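Local coordinates for FdhC (Acinetobacter nosocomialis, PDB 5KTC), which transfers a 3-hydroxybutanoyl group from coenzyme A to the amino group of a nucleotide-linked 3-amino-3,6-dideoxygalactose, as a sugar N-acyltransferase of the GNAT superfamily, at residues Phe4-Asn9 against Tyr64-Phe69; Asn19-Ile24 against Glu49-Tyr54; Cys25-Arg28 against Lys32-Thr35. All blocks are in the same frame, centred on the assembly; numbering follows the deposited sequence.

Contacts 1 and 2 are buried, and contact 3 is partly buried. Contact 1 is aromatic and joins the N-terminal loop to strand 63-70, with a magnesium ion beside it. Contact 2 is a small aliphatic contact between helices 21-28 and 44-59. Contact 3 uses the same helix 21-28, where the helix end meets the following loop through one leucine pair and one hydrogen bond. Contacts 2 and 3 are nested along the chain inside contact 1. All three touch the sugar nucleotide product. Tyr65, Trp50 and Arg28 reach its thymine, and Arg28 also holds a phosphate. Contacts 1 and 2 meet directly: a probable hydrogen bond joins Tyr54 OH and Tyr65 N.

Contact 1 of 3, residues Phe4-Asn9 against Tyr64-Phe69; sequences FNLKAN and YYFIIF. With MG (magnesium ion), chain E; FUH ([[(2~{R},3~{S},5~{R})-5-[5-methyl-2,4-bis(oxidanylidene)pyrimidin-1-yl]-3-oxidanyl-oxolan-2-yl]methoxy-oxidanyl-phosphoryl] [(2~{R},3~{R},4~{S},5~{R},6~{R})-6-methyl-3,5-bis(oxidanyl)-4-[[(3~{R})-3-oxidanylbutanoyl]amino]oxan-2-yl] hydrogen phosphate), chain C.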
loop_
_atom_site.group_PDB
_atom_site.type_symbol
_atom_site.label_atom_id
_atom_site.label_comp_id
_atom_site.label_asym_id
_atom_site.label_seq_id
_atom_site.Cartn_x
_atom_site.Cartn_y
_atom_site.Cartn_z
ATOM N N PHE A 4 7.408 -7.450 10.154
ATOM C CA PHE A 4 6.865 -7.801 8.880
ATOM C C PHE A 4 7.918 -8.477 8.015
ATOM O O PHE A 4 9.112 -8.124 8.051
ATOM C CB PHE A 4 6.327 -6.560 8.164
ATOM C CG PHE A 4 5.248 -5.864 8.933
ATOM C CD1 PHE A 4 3.914 -6.254 8.811
ATOM C CD2 PHE A 4 5.561 -4.848 9.829
ATOM C CE1 PHE A 4 2.905 -5.614 9.537
ATOM C CE2 PHE A 4 4.549 -4.222 10.574
ATOM C CZ PHE A 4 3.231 -4.603 10.422
ATOM N N ASN A 5 7.466 -9.377 7.187
ATOM C CA ASN A 5 8.337 -10.039 6.240
ATOM C C ASN A 5 7.614 -10.029 4.908
ATOM O O ASN A 5 7.184 -10.990 4.439
ATOM C CB ASN A 5 8.722 -11.418 6.765
ATOM C CG ASN A 5 9.522 -11.315 8.055
ATOM O OD1 ASN A 5 10.663 -10.891 8.062
ATOM N ND2 ASN A 5 8.886 -11.636 9.155
ATOM N N LEU A 6 7.535 -8.853 4.324
ATOM C CA LEU A 6 6.762 -8.620 3.140
ATOM C C LEU A 6 7.639 -8.527 1.926
ATOM O O LEU A 6 8.375 -7.536 1.673
ATOM C CB LEU A 6 5.923 -7.356 3.328
ATOM C CG LEU A 6 4.985 -7.312 4.524
ATOM C CD1 LEU A 6 4.469 -5.852 4.724
ATOM C CD2 LEU A 6 3.835 -8.273 4.289
ATOM N N LYS A 7 7.520 -9.565 1.085
ATOM C CA LYS A 7 8.223 -9.576 -0.176
ATOM C C LYS A 7 7.415 -10.295 -1.216
ATOM O O LYS A 7 6.770 -11.257 -0.911
ATOM C CB LYS A 7 9.612 -10.234 -0.036
ATOM C CG LYS A 7 9.611 -11.682 0.498
ATOM C CD LYS A 7 11.042 -12.315 0.688
ATOM C CE LYS A 7 11.808 -12.527 -0.657
ATOM N NZ LYS A 7 13.279 -12.157 -0.724
ATOM N N ALA A 8 7.464 -9.799 -2.431
ATOM C CA ALA A 8 6.808 -10.455 -3.554
ATOM C C ALA A 8 7.845 -10.745 -4.573
ATOM O O ALA A 8 9.059 -10.778 -4.259
ATOM C CB ALA A 8 5.647 -9.626 -4.086
ATOM N N ASN A 9 7.403 -10.964 -5.782
ATOM C CA ASN A 9 8.330 -11.314 -6.847
ATOM C C ASN A 9 9.380 -10.305 -7.254
ATOM O O ASN A 9 10.518 -10.662 -7.510
ATOM C CB ASN A 9 7.545 -11.675 -8.091
ATOM C CG ASN A 9 7.554 -13.142 -8.360
ATOM O OD1 ASN A 9 7.957 -13.972 -7.520
ATOM N ND2 ASN A 9 7.151 -13.484 -9.552
ATOM N N TYR A 64 1.371 1.523 10.343
ATOM C CA TYR A 64 2.525 0.927 9.728
ATOM C C TYR A 64 2.725 1.500 8.362
ATOM O O TYR A 64 1.821 1.423 7.520
ATOM C CB TYR A 64 2.342 -0.590 9.638
ATOM C CG TYR A 64 2.155 -1.209 10.986
ATOM C CD1 TYR A 64 3.239 -1.352 11.869
ATOM C CD2 TYR A 64 0.907 -1.576 11.449
ATOM C CE1 TYR A 64 3.048 -1.870 13.148
ATOM C CE2 TYR A 64 0.730 -2.123 12.735
ATOM C CZ TYR A 64 1.809 -2.250 13.581
ATOM O OH TYR A 64 1.669 -2.769 14.862
ATOM N N TYR A 65 3.884 2.082 8.143
ATOM C CA TYR A 65 4.213 2.862 6.946
ATOM C C TYR A 65 5.467 2.269 6.354
ATOM O O TYR A 65 6.415 2.034 7.101
ATOM C CB TYR A 65 4.500 4.280 7.376
ATOM C CG TYR A 65 4.651 5.350 6.369
ATOM C CD1 TYR A 65 4.292 5.203 5.048
ATOM C CD2 TYR A 65 5.131 6.590 6.771
ATOM C CE1 TYR A 65 4.407 6.266 4.152
ATOM C CE2 TYR A 65 5.250 7.659 5.888
ATOM C CZ TYR A 65 4.886 7.496 4.575
ATOM O OH TYR A 65 5.013 8.570 3.641
ATOM N N PHE A 66 5.445 1.968 5.058
ATOM C CA PHE A 66 6.498 1.232 4.367
ATOM C C PHE A 66 7.067 1.962 3.159
ATOM O O PHE A 66 6.351 2.653 2.444
ATOM C CB PHE A 66 5.985 -0.135 3.866
ATOM C CG PHE A 66 5.432 -1.021 4.957
ATOM C CD1 PHE A 66 4.140 -0.891 5.363
ATOM C CD2 PHE A 66 6.200 -2.009 5.515
ATOM C CE1 PHE A 66 3.597 -1.661 6.362
ATOM C CE2 PHE A 66 5.710 -2.803 6.526
ATOM C CZ PHE A 66 4.386 -2.650 6.957
ATOM N N ILE A 67 8.370 1.797 2.968
ATOM C CA ILE A 67 9.002 2.071 1.688
ATOM C C ILE A 67 8.869 0.781 0.847
ATOM O O ILE A 67 9.044 -0.304 1.395
ATOM C CB ILE A 67 10.492 2.412 1.817
ATOM C CG1 ILE A 67 10.702 3.552 2.804
ATOM C CG2 ILE A 67 11.075 2.709 0.458
ATOM C CD1 ILE A 67 10.021 4.866 2.438
ATOM N N ILE A 68 8.525 0.978 -0.421
ATOM C CA ILE A 68 8.449 -0.065 -1.404
ATOM C C ILE A 68 9.781 -0.044 -2.152
ATOM O O ILE A 68 10.198 1.030 -2.626
ATOM C CB ILE A 68 7.300 0.132 -2.392
ATOM C CG1 ILE A 68 5.930 0.291 -1.689
ATOM C CG2 ILE A 68 7.287 -1.054 -3.363
ATOM C CD1 ILE A 68 4.800 0.688 -2.637
ATOM N N PHE A 69 10.409 -1.210 -2.302
ATOM C CA PHE A 69 11.725 -1.353 -2.953
ATOM C C PHE A 69 11.607 -2.285 -4.137
ATOM O O PHE A 69 10.808 -3.187 -4.084
ATOM C CB PHE A 69 12.764 -1.963 -1.999
ATOM C CG PHE A 69 13.373 -0.977 -1.063
ATOM C CD1 PHE A 69 12.768 -0.707 0.201
ATOM C CD2 PHE A 69 14.556 -0.307 -1.432
ATOM C CE1 PHE A 69 13.353 0.227 1.062
ATOM C CE2 PHE A 69 15.110 0.624 -0.574
ATOM C CZ PHE A 69 14.510 0.887 0.669
HETATM MG MG MG E . 11.431 -8.309 7.516
HETATM O O1 FUH C . -3.679 6.076 -1.377
HETATM C C1 FUH C . -4.891 6.052 -1.189
HETATM C C2 FUH C . -5.707 4.806 -1.302
HETATM C C3 FUH C . -5.061 3.772 -2.186
HETATM O O2 FUH C . -5.484 3.918 -3.566
HETATM C C4 FUH C . -5.471 2.383 -1.770
HETATM N N1 FUH C . -5.602 7.189 -0.814
HETATM C C5 FUH C . -4.888 8.381 -0.345
HETATM C C6 FUH C . -5.453 9.661 -0.989
HETATM O O3 FUH C . -6.787 9.702 -0.708
HETATM C C7 FUH C . -4.895 10.936 -0.399
HETATM C C8 FUH C . -5.648 12.222 -0.816
HETATM O O4 FUH C . -4.941 10.888 1.038
HETATM C C9 FUH C . -5.008 8.477 1.165
HETATM O O5 FUH C . -4.312 7.411 1.828
HETATM C C10 FUH C . -4.364 9.717 1.641
HETATM O O6 FUH C . -2.986 9.631 1.310
HETATM P P1 FUH C . -1.921 10.617 1.907
HETATM O O7 FUH C . -1.869 11.909 1.179
HETATM O O8 FUH C . -0.606 9.850 1.769
HETATM O O9 FUH C . -2.057 10.725 3.489
HETATM P P2 FUH C . -2.996 11.622 4.423
HETATM O O10 FUH C . -3.646 10.700 5.396
HETATM O O11 FUH C . -3.967 12.348 3.503
HETATM O O12 FUH C . -1.892 12.528 5.077
HETATM C C11 FUH C . -2.137 13.149 6.343
HETATM C C12 FUH C . -1.325 14.417 6.405
HETATM C C13 FUH C . -1.421 15.283 5.131
HETATM O O13 FUH C . -1.362 16.689 5.431
HETATM C C14 FUH C . -0.151 14.972 4.351
HETATM C C15 FUH C . 0.815 14.676 5.472
HETATM O O14 FUH C . 0.061 14.098 6.568
HETATM N N2 FUH C . 1.846 13.649 5.206
HETATM C C16 FUH C . 1.503 12.348 4.993
HETATM C C17 FUH C . 2.495 11.383 4.809
HETATM C C18 FUH C . 2.165 9.923 4.585
HETATM C C19 FUH C . 3.852 11.832 4.820
HETATM O O15 FUH C . 4.807 10.961 4.704
HETATM N N3 FUH C . 4.161 13.119 5.032
HETATM C C20 FUH C . 3.170 13.988 5.262
HETATM O O16 FUH C . 3.480 15.260 5.444
HETATM O O HOH W 1 11.438 -7.787 9.786
#
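Phe4, Tyr64 and Phe66 form an aromatic cluster built from two T-shaped pairs. The outer edge of the Phe4 ring points at the face of Tyr64, with the planes at 68°. Phe4 CE2 lies 3.4 Å from Tyr64 CD1. In the second pair Phe4 offers its face. Phe66 CZ stands 3.7 Å above the centre of the Phe4 ring, with the planes at 85°. Phe4 thus meets one neighbour with its edge and the other with its face. Its ring is placed there with CG anti to the carbonyl carbon (chi1 -60°).

The aliphatic part is small. Leu6 CD1 meets Phe66 CE2 at 3.8 Å and extends the apolar patch.

The polar atoms bind ligands; no hydrogen bond joins the two segments. Phe4 O binds the magnesium ion at 2.4 Å, and Asn5 OD1 adds a longer bond of 2.7 Å. A water also binds the metal. Tyr65 OH donates a hydrogen bond of 2.6 Å to the thymine oxygen O15 of the product.

Strand 63-70 runs between strands 11-15 and 75-86, antiparallel to both. Leu6 shares a backbone hydrogen bond with Leu13 of strand 11-15, and Phe4 also touches Thr122 of helix 107-122.

Contact 2 of 3, residues Asn19-Ile24 against Glu49-Tyr54; sequences NDAEFI and EWIRNY. With FUH ([[(2~{R},3~{S},5~{R})-5-[5-methyl-2,4-bis(oxidanylidene)pyrimidin-1-yl]-3-oxidanyl-oxolan-2-yl]methoxy-oxidanyl-phosphoryl] [(2~{R},3~{R},4~{S},5~{R},6~{R})-6-methyl-3,5-bis(oxidanyl)-4-[[(3~{R})-3-oxidanylbutanoyl]amino]oxan-2-yl] hydrogen phosphate), chain C; EDO (1,2-ethanediol), chain B.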
loop_
_atom_site.group_PDB
_atom_site.type_symbol
_atom_site.label_atom_id
_atom_site.label_comp_id
_atom_site.label_asym_id
_atom_site.label_seq_id
_atom_site.Cartn_x
_atom_site.Cartn_y
_atom_site.Cartn_z
ATOM N N ASN A 19 15.366 8.548 8.357
ATOM C CA ASN A 19 16.252 8.696 7.248
ATOM C C ASN A 19 15.613 8.578 5.858
ATOM O O ASN A 19 16.252 8.959 4.891
ATOM C CB ASN A 19 17.435 7.692 7.360
ATOM C CG ASN A 19 18.749 8.247 6.791
ATOM O OD1 ASN A 19 18.760 9.156 5.940
ATOM N ND2 ASN A 19 19.890 7.708 7.283
ATOM N N ASP A 20 14.364 8.079 5.746
ATOM C CA ASP A 20 13.650 8.033 4.450
ATOM C C ASP A 20 13.008 9.397 4.109
ATOM O O ASP A 20 12.305 9.524 3.077
ATOM C CB ASP A 20 12.518 6.993 4.492
ATOM C CG ASP A 20 13.051 5.534 4.709
ATOM O OD1 ASP A 20 14.001 5.216 3.971
ATOM O OD2 ASP A 20 12.558 4.791 5.586
ATOM N N ALA A 21 13.239 10.404 4.976
ATOM C CA ALA A 21 12.549 11.669 4.788
ATOM C C ALA A 21 12.816 12.306 3.454
ATOM O O ALA A 21 11.895 12.786 2.824
ATOM C CB ALA A 21 12.858 12.609 5.936
ATOM N N GLU A 22 14.061 12.338 3.013
ATOM C CA GLU A 22 14.334 12.920 1.726
ATOM C C GLU A 22 13.679 12.170 0.570
ATOM O O GLU A 22 13.176 12.807 -0.344
ATOM C CB GLU A 22 15.825 13.025 1.453
ATOM C CG GLU A 22 16.179 13.476 0.042
ATOM C CD GLU A 22 17.671 13.727 -0.118
ATOM O OE1 GLU A 22 18.001 14.612 -0.927
ATOM O OE2 GLU A 22 18.500 13.058 0.567
ATOM N N PHE A 23 13.743 10.837 0.571
ATOM C CA PHE A 23 13.090 10.087 -0.481
ATOM C C PHE A 23 11.570 10.393 -0.543
ATOM O O PHE A 23 10.998 10.531 -1.620
ATOM C CB PHE A 23 13.283 8.596 -0.230
ATOM C CG PHE A 23 12.512 7.747 -1.209
ATOM C CD1 PHE A 23 12.859 7.772 -2.552
ATOM C CD2 PHE A 23 11.364 7.077 -0.820
ATOM C CE1 PHE A 23 12.137 7.063 -3.473
ATOM C CE2 PHE A 23 10.615 6.406 -1.741
ATOM C CZ PHE A 23 11.004 6.372 -3.051
ATOM N N ILE A 24 10.975 10.466 0.635
ATOM C CA ILE A 24 9.552 10.730 0.795
ATOM C C ILE A 24 9.218 12.141 0.327
ATOM O O ILE A 24 8.285 12.288 -0.463
ATOM C CB ILE A 24 9.030 10.443 2.191
ATOM C CG1 ILE A 24 9.107 8.937 2.474
ATOM C CG2 ILE A 24 7.553 10.796 2.255
ATOM C CD1 ILE A 24 8.726 8.522 3.868
ATOM N N GLU A 49 10.382 15.021 10.996
ATOM C CA GLU A 49 9.521 15.174 12.165
ATOM C C GLU A 49 8.191 14.386 12.045
ATOM O O GLU A 49 7.748 13.776 12.993
ATOM C CB GLU A 49 9.225 16.653 12.541
ATOM C CG GLU A 49 8.470 16.709 13.896
ATOM C CD GLU A 49 7.926 18.073 14.299
ATOM O OE1 GLU A 49 6.953 18.074 15.131
ATOM O OE2 GLU A 49 8.464 19.107 13.800
ATOM N N TRP A 50 7.536 14.481 10.897
ATOM C CA TRP A 50 6.326 13.694 10.593
ATOM C C TRP A 50 6.596 12.207 10.863
ATOM O O TRP A 50 5.761 11.508 11.450
ATOM C CB TRP A 50 5.870 13.903 9.123
ATOM C CG TRP A 50 4.438 13.461 8.855
ATOM C CD1 TRP A 50 3.286 14.257 8.806
ATOM C CD2 TRP A 50 3.987 12.132 8.635
ATOM N NE1 TRP A 50 2.169 13.476 8.568
ATOM C CE2 TRP A 50 2.567 12.174 8.482
ATOM C CE3 TRP A 50 4.631 10.882 8.567
ATOM C CZ2 TRP A 50 1.803 11.021 8.269
ATOM C CZ3 TRP A 50 3.835 9.729 8.356
ATOM C CH2 TRP A 50 2.455 9.817 8.203
ATOM N N ILE A 51 7.749 11.740 10.430
ATOM C CA ILE A 51 8.091 10.300 10.610
ATOM C C ILE A 51 8.310 9.950 12.103
ATOM O O ILE A 51 7.905 8.885 12.594
ATOM C CB ILE A 51 9.309 9.951 9.776
ATOM C CG1 ILE A 51 9.016 10.110 8.283
ATOM C CG2 ILE A 51 9.799 8.527 10.094
ATOM C CD1 ILE A 51 10.273 9.972 7.434
ATOM N N ARG A 52 8.899 10.879 12.851
ATOM C CA ARG A 52 9.142 10.657 14.288
ATOM C C ARG A 52 7.839 10.439 15.056
ATOM O O ARG A 52 7.744 9.527 15.833
ATOM C CB ARG A 52 10.009 11.809 14.847
ATOM C CG ARG A 52 10.587 11.691 16.268
ATOM C CD ARG A 52 11.365 12.993 16.641
ATOM N NE ARG A 52 12.285 13.416 15.551
ATOM C CZ ARG A 52 12.276 14.587 14.873
ATOM N NH1 ARG A 52 11.441 15.592 15.154
ATOM N NH2 ARG A 52 13.134 14.759 13.876
ATOM N N ASN A 53 6.836 11.288 14.802
ATOM C CA ASN A 53 5.479 11.143 15.317
ATOM C C ASN A 53 4.824 9.862 14.844
ATOM O O ASN A 53 4.190 9.105 15.626
ATOM C CB ASN A 53 4.623 12.360 14.886
ATOM C CG ASN A 53 5.015 13.600 15.657
ATOM O OD1 ASN A 53 5.372 14.648 15.093
ATOM N ND2 ASN A 53 5.060 13.431 16.974
ATOM N N TYR A 54 5.038 9.596 13.575
ATOM C CA TYR A 54 4.566 8.345 12.975
ATOM C C TYR A 54 5.152 7.140 13.768
ATOM O O TYR A 54 4.433 6.223 14.068
ATOM C CB TYR A 54 4.900 8.249 11.470
ATOM C CG TYR A 54 5.003 6.752 11.117
ATOM C CD1 TYR A 54 3.876 5.934 11.095
ATOM C CD2 TYR A 54 6.235 6.165 10.975
ATOM C CE1 TYR A 54 3.998 4.551 10.908
ATOM C CE2 TYR A 54 6.370 4.800 10.794
ATOM C CZ TYR A 54 5.254 4.007 10.726
ATOM O OH TYR A 54 5.435 2.627 10.523
HETATM O O1 FUH C . -3.679 6.076 -1.377
HETATM C C1 FUH C . -4.891 6.052 -1.189
HETATM C C2 FUH C . -5.707 4.806 -1.302
HETATM C C3 FUH C . -5.061 3.772 -2.186
HETATM O O2 FUH C . -5.484 3.918 -3.566
HETATM C C4 FUH C . -5.471 2.383 -1.770
HETATM N N1 FUH C . -5.602 7.189 -0.814
HETATM C C5 FUH C . -4.888 8.381 -0.345
HETATM C C6 FUH C . -5.453 9.661 -0.989
HETATM O O3 FUH C . -6.787 9.702 -0.708
HETATM C C7 FUH C . -4.895 10.936 -0.399
HETATM C C8 FUH C . -5.648 12.222 -0.816
HETATM O O4 FUH C . -4.941 10.888 1.038
HETATM C C9 FUH C . -5.008 8.477 1.165
HETATM O O5 FUH C . -4.312 7.411 1.828
HETATM C C10 FUH C . -4.364 9.717 1.641
HETATM O O6 FUH C . -2.986 9.631 1.310
HETATM P P1 FUH C . -1.921 10.617 1.907
HETATM O O7 FUH C . -1.869 11.909 1.179
HETATM O O8 FUH C . -0.606 9.850 1.769
HETATM O O9 FUH C . -2.057 10.725 3.489
HETATM P P2 FUH C . -2.996 11.622 4.423
HETATM O O10 FUH C . -3.646 10.700 5.396
HETATM O O11 FUH C . -3.967 12.348 3.503
HETATM O O12 FUH C . -1.892 12.528 5.077
HETATM C C11 FUH C . -2.137 13.149 6.343
HETATM C C12 FUH C . -1.325 14.417 6.405
HETATM C C13 FUH C . -1.421 15.283 5.131
HETATM O O13 FUH C . -1.362 16.689 5.431
HETATM C C14 FUH C . -0.151 14.972 4.351
HETATM C C15 FUH C . 0.815 14.676 5.472
HETATM O O14 FUH C . 0.061 14.098 6.568
HETATM N N2 FUH C . 1.846 13.649 5.206
HETATM C C16 FUH C . 1.503 12.348 4.993
HETATM C C17 FUH C . 2.495 11.383 4.809
HETATM C C18 FUH C . 2.165 9.923 4.585
HETATM C C19 FUH C . 3.852 11.832 4.820
HETATM O O15 FUH C . 4.807 10.961 4.704
HETATM N N3 FUH C . 4.161 13.119 5.032
HETATM C C20 FUH C . 3.170 13.988 5.262
HETATM O O16 FUH C . 3.480 15.260 5.444
HETATM C C1 EDO B . 16.186 4.719 0.478
HETATM O O1 EDO B . 16.585 4.101 1.719
HETATM C C2 EDO B . 14.887 5.492 0.666
HETATM O O2 EDO B . 14.912 6.275 1.869
#
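OD2 of Asp20 is gripped twice, by a salt bridge from Arg14 NH1 and by the backbone N-H of Glu17. The two bonds tie Asp20, just ahead of helix 21-28, to the preceding loop and strand 11-15. The other oxygen, Asp20 OD1, accepts a 2.5 Å hydrogen bond from O2 of a 1,2-ethanediol, probably from the crystallisation liquor.

Ile51 of helix 44-59 makes the contact with a single methyl. CG1 is anti to the carbonyl carbon (chi1 -64°) and the chain then runs extended, which carries CD1 across to the other helix. Ile51 CD1 lies over the backbone there, 3.9 Å from Ala21 N, and also meets Ala21 CB. Ile24 reaches toward it tip to tip, with Ile24 CD1 4.1 Å from Ile51 CD1. No hydrogen bond joins the two helices here. Val16 touches both isoleucines from the preceding loop.

Next to Ile51, Trp50 turns to the product. The thymine lies over one face of the indole, with C19 of the product 3.7 Å above the plane of Trp50. Trp50 NE1 also gives a weak hydrogen bond of 3.0 Å to O14 of the product, bent to 127°. Ile24 CG2 borders the same base.

Two helices between the first two strands of the sheet are a standard feature of the GNAT fold. Here the pair lines the nucleotide end of the acceptor-sugar pocket.

Contact 3 of 3, residues Cys25-Arg28 against Lys32-Thr35; sequences CTLR and KLNT. With FUH ([[(2~{R},3~{S},5~{R})-5-[5-methyl-2,4-bis(oxidanylidene)pyrimidin-1-yl]-3-oxidanyl-oxolan-2-yl]methoxy-oxidanyl-phosphoryl] [(2~{R},3~{R},4~{S},5~{R},6~{R})-6-methyl-3,5-bis(oxidanyl)-4-[[(3~{R})-3-oxidanylbutanoyl]amino]oxan-2-yl] hydrogen phosphate), chain C.
Leu27 meets Leu33 through their CD1 methyls, 3.6 Å apart, and the two side chains cross at about a right angle. Both also touch Ile98 of strand 91-99, which brings the helix end and the loop together over the sheet. Leu33 additionally touches coenzyme A.

Arg28 follows. The end of helix 21-28, in the helical link between the first two strands of the GNAT fold, supplies it to the sugar-nucleotide pocket. Its side chain starts away from the loop, and its guanidinium meets the product. A bend at chi3 (73°) turns the group to one phosphate. Arg28 NH1 donates to O8 of the product at 2.8 Å, and Arg28 NH2 to O7 at 2.9 Å. Both oxygens sit on the same phosphorus, so the grip is bidentate and nearly straight. Arg28 NE bonds Ser40 OG and Arg28 NH2 bonds Ser38 O, which together with the phosphate limit how the group can turn. C17 of the thymine lies 3.6 Å above the guanidinium plane. The base is thus sandwiched between Arg28 and Trp50.

The backbone of Arg28 faces the loop. Asn34 ND2 donates a 2.8 Å hydrogen bond to Arg28 O, with an N-H...O angle of 157°.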
loop_
_atom_site.group_PDB
_atom_site.type_symbol
_atom_site.label_atom_id
_atom_site.label_comp_id
_atom_site.label_asym_id
_atom_site.label_seq_id
_atom_site.Cartn_x
_atom_site.Cartn_y
_atom_site.Cartn_z
ATOM N N CYS A 25 9.963 13.151 0.799
ATOM C CA CYS A 25 9.711 14.532 0.343
ATOM C C CYS A 25 9.737 14.598 -1.169
ATOM O O CYS A 25 8.850 15.156 -1.792
ATOM C CB CYS A 25 10.768 15.519 0.864
ATOM S SG CYS A 25 10.491 15.941 2.563
ATOM N N THR A 26 10.761 14.006 -1.767
ATOM C CA THR A 26 10.918 14.054 -3.196
ATOM C C THR A 26 9.808 13.381 -3.931
ATOM O O THR A 26 9.320 13.918 -4.889
ATOM C CB THR A 26 12.286 13.502 -3.601
ATOM O OG1 THR A 26 13.293 14.348 -3.039
ATOM C CG2 THR A 26 12.449 13.473 -5.110
ATOM N N LEU A 27 9.401 12.203 -3.465
ATOM C CA LEU A 27 8.339 11.466 -4.104
ATOM C C LEU A 27 7.022 12.253 -4.078
ATOM O O LEU A 27 6.389 12.415 -5.114
ATOM C CB LEU A 27 8.147 10.129 -3.387
ATOM C CG LEU A 27 7.168 9.114 -3.926
ATOM C CD1 LEU A 27 7.683 8.557 -5.246
ATOM C CD2 LEU A 27 6.996 8.001 -2.842
ATOM N N ARG A 28 6.664 12.728 -2.874
ATOM C CA ARG A 28 5.366 13.386 -2.622
ATOM C C ARG A 28 5.250 14.774 -3.296
ATOM O O ARG A 28 4.138 15.229 -3.584
ATOM C CB ARG A 28 5.154 13.495 -1.141
ATOM C CG ARG A 28 4.802 12.146 -0.489
ATOM C CD ARG A 28 4.436 12.347 0.972
ATOM N NE ARG A 28 3.110 12.976 1.067
ATOM C CZ ARG A 28 1.939 12.347 1.156
ATOM N NH1 ARG A 28 1.847 11.004 1.201
ATOM N NH2 ARG A 28 0.811 13.080 1.138
ATOM N N LYS A 32 4.279 14.886 -11.119
ATOM C CA LYS A 32 3.684 13.837 -11.935
ATOM C C LYS A 32 2.939 12.795 -11.111
ATOM O O LYS A 32 2.125 12.057 -11.627
ATOM C CB LYS A 32 4.739 13.133 -12.758
ATOM C CG LYS A 32 5.413 14.062 -13.730
ATOM C CD LYS A 32 6.735 13.467 -14.154
ATOM C CE LYS A 32 7.372 14.356 -15.217
ATOM N NZ LYS A 32 8.249 13.481 -16.040
ATOM N N LEU A 33 3.251 12.726 -9.832
ATOM C CA LEU A 33 2.718 11.684 -8.975
ATOM C C LEU A 33 1.668 12.142 -8.013
ATOM O O LEU A 33 0.885 11.314 -7.556
ATOM C CB LEU A 33 3.879 11.056 -8.173
ATOM C CG LEU A 33 4.944 10.406 -9.058
ATOM C CD1 LEU A 33 6.052 9.814 -8.166
ATOM C CD2 LEU A 33 4.416 9.309 -9.997
ATOM N N ASN A 34 1.621 13.429 -7.708
ATOM C CA ASN A 34 0.877 13.886 -6.606
ATOM C C ASN A 34 -0.444 14.538 -6.915
ATOM O O ASN A 34 -0.960 15.245 -6.061
ATOM C CB ASN A 34 1.688 14.788 -5.703
ATOM C CG ASN A 34 2.080 16.147 -6.310
ATOM O OD1 ASN A 34 1.636 16.558 -7.370
ATOM N ND2 ASN A 34 2.967 16.844 -5.599
ATOM N N THR A 35 -0.962 14.296 -8.122
ATOM C CA THR A 35 -2.256 14.874 -8.543
ATOM C C THR A 35 -3.357 14.568 -7.514
ATOM O O THR A 35 -4.143 15.428 -7.217
ATOM C CB THR A 35 -2.695 14.302 -9.874
ATOM O OG1 THR A 35 -1.623 14.441 -10.816
ATOM C CG2 THR A 35 -3.971 15.034 -10.397
HETATM O O1 FUH C . -3.679 6.076 -1.377
HETATM C C1 FUH C . -4.891 6.052 -1.189
HETATM C C2 FUH C . -5.707 4.806 -1.302
HETATM C C3 FUH C . -5.061 3.772 -2.186
HETATM O O2 FUH C . -5.484 3.918 -3.566
HETATM C C4 FUH C . -5.471 2.383 -1.770
HETATM N N1 FUH C . -5.602 7.189 -0.814
HETATM C C5 FUH C . -4.888 8.381 -0.345
HETATM C C6 FUH C . -5.453 9.661 -0.989
HETATM O O3 FUH C . -6.787 9.702 -0.708
HETATM C C7 FUH C . -4.895 10.936 -0.399
HETATM C C8 FUH C . -5.648 12.222 -0.816
HETATM O O4 FUH C . -4.941 10.888 1.038
HETATM C C9 FUH C . -5.008 8.477 1.165
HETATM O O5 FUH C . -4.312 7.411 1.828
HETATM C C10 FUH C . -4.364 9.717 1.641
HETATM O O6 FUH C . -2.986 9.631 1.310
HETATM P P1 FUH C . -1.921 10.617 1.907
HETATM O O7 FUH C . -1.869 11.909 1.179
HETATM O O8 FUH C . -0.606 9.850 1.769
HETATM O O9 FUH C . -2.057 10.725 3.489
HETATM P P2 FUH C . -2.996 11.622 4.423
HETATM O O10 FUH C . -3.646 10.700 5.396
HETATM O O11 FUH C . -3.967 12.348 3.503
HETATM O O12 FUH C . -1.892 12.528 5.077
HETATM C C11 FUH C . -2.137 13.149 6.343
HETATM C C12 FUH C . -1.325 14.417 6.405
HETATM C C13 FUH C . -1.421 15.283 5.131
HETATM O O13 FUH C . -1.362 16.689 5.431
HETATM C C14 FUH C . -0.151 14.972 4.351
HETATM C C15 FUH C . 0.815 14.676 5.472
HETATM O O14 FUH C . 0.061 14.098 6.568
HETATM N N2 FUH C . 1.846 13.649 5.206
HETATM C C16 FUH C . 1.503 12.348 4.993
HETATM C C17 FUH C . 2.495 11.383 4.809
HETATM C C18 FUH C . 2.165 9.923 4.585
HETATM C C19 FUH C . 3.852 11.832 4.820
HETATM O O15 FUH C . 4.807 10.961 4.704
HETATM N N3 FUH C . 4.161 13.119 5.032
HETATM C C20 FUH C . 3.170 13.988 5.262
HETATM O O16 FUH C . 3.480 15.260 5.444
#